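Local coordinates for protein purine nucleoside phosphorylase YlmD (Geobacillus stearothermophilus, PDB 6T1B) that catalyses the phosphorolysis of adenosine, inosine and S-methyl-5'-thioadenosine to the free base and the ribose 1-phosphate, and also deaminates adenosine, at residues A[156-161]-A[230-235]. Residues are numbered along the deposited sequence; the frame is centred on the assembly and turned at random.
Sequences HMVWLW and AGVPNS
Val158 divides its two methyl groups between Ala230 and Val232, and van der Waals touches alone make up the contact. With chi1 at 177°, CG1 stands anti to the backbone N and reaches Ala230, lying 3.7 Å from Ala230 O, a methyl against a carbonyl oxygen, and 4.0 Å from Ala230 CB; the CB of Val158 packs on that same methyl. The other branch, CG2, is anti to the carbonyl carbon and meets the like-named methyl of Val232, CG2 to CG2 at 3.7 Å, the two side chains running at a slant to each other. A branched side chain suits this place because it serves two neighbours at once from a single helical position. The small Ala230 is consistent with the close approach of the backbones, its CA 6.7 Å from that of Val158. Between Ala230 and Val232 the chain turns at Gly231, with a positive phi of 109°; at these backbone angles the lack of a CB spares the carbonyl O of Ala230. Past this turn Val232 meets the same valine, which also packs on Leu227 and Pro169. Away from the zinc and inosine sites, helix 153-163 packs here against the Schellman motif that ends helix 219-229, ahead of strand 237-239, within the YfiH/LACC1 fold.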
ATOM      1  N   HIS A 156     -10.568   9.413  -1.334  1.00 15.10           N
ATOM      2  CA  HIS A 156     -11.183   9.441  -0.010  1.00 16.35           C
ATOM      3  C   HIS A 156     -10.162   9.848   1.048  1.00 13.84           C
ATOM      4  O   HIS A 156     -10.485  10.633   1.947  1.00 15.32           O
ATOM      5  CB  HIS A 156     -11.791   8.066   0.284  1.00 15.62           C
ATOM      6  CG  HIS A 156     -12.624   8.001   1.528  1.00 16.26           C
ATOM      7  ND1 HIS A 156     -13.489   9.002   1.913  1.00 26.11           N
ATOM      8  CD2 HIS A 156     -12.759   7.019   2.449  1.00 17.89           C
ATOM      9  CE1 HIS A 156     -14.093   8.651   3.037  1.00 23.48           C
ATOM     10  NE2 HIS A 156     -13.662   7.456   3.387  1.00 25.58           N
ATOM     11  N   MET A 157      -8.919   9.370   0.935  1.00 12.87           N
ATOM     12  CA  MET A 157      -7.895   9.798   1.890  1.00 12.80           C
ATOM     13  C   MET A 157      -7.718  11.312   1.815  1.00 14.98           C
ATOM     14  O   MET A 157      -7.692  12.017   2.841  1.00 15.06           O
ATOM     15  CB  MET A 157      -6.562   9.117   1.567  1.00 12.42           C
ATOM     16  CG  MET A 157      -5.466   9.394   2.591  1.00 12.71           C
ATOM     17  SD  MET A 157      -5.637   8.523   4.162  1.00 12.51           S
ATOM     18  CE  MET A 157      -5.190   6.840   3.664  1.00 13.69           C
ATOM     19  N   VAL A 158      -7.611  11.838   0.595  1.00 13.86           N
ATOM     20  CA  VAL A 158      -7.427  13.272   0.403  1.00 15.27           C
ATOM     21  C   VAL A 158      -8.604  14.031   0.994  1.00 15.41           C
ATOM     22  O   VAL A 158      -8.431  15.035   1.704  1.00 17.53           O
ATOM     23  CB  VAL A 158      -7.242  13.587  -1.091  1.00 16.08           C
ATOM     24  CG1 VAL A 158      -7.136  15.088  -1.302  1.00 19.19           C
ATOM     25  CG2 VAL A 158      -6.017  12.911  -1.607  1.00 16.98           C
ATOM     26  N   TRP A 159      -9.829  13.568   0.710  1.00 16.51           N
ATOM     27  CA  TRP A 159     -11.023  14.220   1.232  1.00 18.63           C
ATOM     28  C   TRP A 159     -11.032  14.242   2.755  1.00 17.06           C
ATOM     29  O   TRP A 159     -11.429  15.246   3.365  1.00 18.93           O
ATOM     30  CB  TRP A 159     -12.274  13.510   0.706  1.00 21.28           C
ATOM     31  CG  TRP A 159     -13.562  14.136   1.123  1.00 23.92           C
ATOM     32  CD1 TRP A 159     -14.162  15.214   0.549  1.00 30.29           C
ATOM     33  CD2 TRP A 159     -14.420  13.715   2.191  1.00 25.12           C
ATOM     34  NE1 TRP A 159     -15.339  15.496   1.197  1.00 30.45           N
ATOM     35  CE2 TRP A 159     -15.524  14.589   2.206  1.00 26.39           C
ATOM     36  CE3 TRP A 159     -14.362  12.687   3.135  1.00 32.89           C
ATOM     37  CZ2 TRP A 159     -16.560  14.471   3.131  1.00 37.93           C
ATOM     38  CZ3 TRP A 159     -15.397  12.569   4.055  1.00 43.32           C
ATOM     39  CH2 TRP A 159     -16.480  13.458   4.044  1.00 38.18           C
ATOM     40  N   LEU A 160     -10.636  13.139   3.386  1.00 16.77           N
ATOM     41  CA  LEU A 160     -10.614  13.108   4.846  1.00 16.25           C
ATOM     42  C   LEU A 160      -9.571  14.072   5.392  1.00 15.93           C
ATOM     43  O   LEU A 160      -9.828  14.779   6.372  1.00 18.36           O
ATOM     44  CB  LEU A 160     -10.334  11.700   5.359  1.00 16.55           C
ATOM     45  CG  LEU A 160     -11.455  10.682   5.143  1.00 15.26           C
ATOM     46  CD1 LEU A 160     -10.985   9.263   5.470  1.00 16.39           C
ATOM     47  CD2 LEU A 160     -12.659  11.032   5.974  1.00 21.54           C
ATOM     48  N   TRP A 161      -8.397  14.136   4.762  1.00 16.67           N
ATOM     49  CA  TRP A 161      -7.379  15.059   5.248  1.00 15.57           C
ATOM     50  C   TRP A 161      -7.848  16.503   5.110  1.00 19.24           C
ATOM     51  O   TRP A 161      -7.585  17.338   5.984  1.00 19.43           O
ATOM     52  CB  TRP A 161      -6.052  14.821   4.546  1.00 17.00           C
ATOM     53  CG  TRP A 161      -5.365  13.568   4.994  1.00 13.85           C
ATOM     54  CD1 TRP A 161      -5.923  12.503   5.648  1.00 14.71           C
ATOM     55  CD2 TRP A 161      -3.974  13.234   4.824  1.00 13.03           C
ATOM     56  NE1 TRP A 161      -4.972  11.538   5.883  1.00 13.18           N
ATOM     57  CE2 TRP A 161      -3.762  11.982   5.406  1.00 13.29           C
ATOM     58  CE3 TRP A 161      -2.885  13.910   4.273  1.00 13.47           C
ATOM     59  CZ2 TRP A 161      -2.519  11.369   5.410  1.00 12.91           C
ATOM     60  CZ3 TRP A 161      -1.660  13.298   4.278  1.00 13.44           C
ATOM     61  CH2 TRP A 161      -1.482  12.045   4.838  1.00 14.18           C
ATOM     62  N   ALA A 230      -8.417  14.822  -7.225  1.00 20.29           N
ATOM     63  CA  ALA A 230      -8.716  15.243  -5.859  1.00 21.22           C
ATOM     64  C   ALA A 230      -7.897  16.449  -5.410  1.00 19.75           C
ATOM     65  O   ALA A 230      -8.121  16.957  -4.306  1.00 23.15           O
ATOM     66  CB  ALA A 230      -8.484  14.076  -4.893  1.00 21.98           C
ATOM     67  N   GLY A 231      -6.963  16.927  -6.229  1.00 19.80           N
ATOM     68  CA  GLY A 231      -6.213  18.124  -5.930  1.00 18.86           C
ATOM     69  C   GLY A 231      -4.759  17.929  -5.570  1.00 20.60           C
ATOM     70  O   GLY A 231      -4.053  18.912  -5.341  1.00 20.05           O
ATOM     71  N   VAL A 232      -4.271  16.712  -5.509  1.00 17.47           N
ATOM     72  CA  VAL A 232      -2.851  16.527  -5.179  1.00 17.12           C
ATOM     73  C   VAL A 232      -2.015  16.950  -6.380  1.00 15.59           C
ATOM     74  O   VAL A 232      -2.244  16.445  -7.493  1.00 17.40           O
ATOM     75  CB  VAL A 232      -2.561  15.077  -4.818  1.00 15.02           C
ATOM     76  CG1 VAL A 232      -1.094  14.924  -4.474  1.00 17.21           C
ATOM     77  CG2 VAL A 232      -3.447  14.625  -3.644  1.00 17.31           C
ATOM     78  N   PRO A 233      -1.029  17.824  -6.211  1.00 16.54           N
ATOM     79  CA  PRO A 233      -0.281  18.318  -7.377  1.00 16.93           C
ATOM     80  C   PRO A 233       0.511  17.207  -8.053  1.00 16.43           C
ATOM     81  O   PRO A 233       1.087  16.338  -7.387  1.00 17.10           O
ATOM     82  CB  PRO A 233       0.663  19.371  -6.779  1.00 17.53           C
ATOM     83  CG  PRO A 233      -0.023  19.819  -5.520  1.00 18.60           C
ATOM     84  CD  PRO A 233      -0.676  18.566  -4.981  1.00 17.44           C
ATOM     85  N   ASN A 234       0.586  17.307  -9.389  1.00 17.15           N
ATOM     86  CA  ASN A 234       1.325  16.337 -10.195  1.00 18.26           C
ATOM     87  C   ASN A 234       2.733  16.122  -9.654  1.00 18.96           C
ATOM     88  O   ASN A 234       3.200  14.987  -9.547  1.00 18.93           O
ATOM     89  CB  ASN A 234       1.359  16.836 -11.640  1.00 19.31           C
ATOM     90  CG  ASN A 234       2.124  15.928 -12.578  1.00 23.40           C
ATOM     91  OD1 ASN A 234       1.842  14.734 -12.660  1.00 25.63           O
ATOM     92  ND2 ASN A 234       3.098  16.495 -13.291  1.00 24.21           N
ATOM     93  N   SER A 235       3.436  17.211  -9.333  1.00 17.63           N
ATOM     94  CA  SER A 235       4.834  17.122  -8.905  1.00 19.82           C
ATOM     95  C   SER A 235       4.983  16.568  -7.495  1.00 17.46           C
ATOM     96  O   SER A 235       6.113  16.359  -7.042  1.00 20.41           O
ATOM     97  CB  SER A 235       5.517  18.485  -9.054  1.00 24.79           C
ATOM     98  OG  SER A 235       4.928  19.439  -8.202  1.00 25.27           O
TER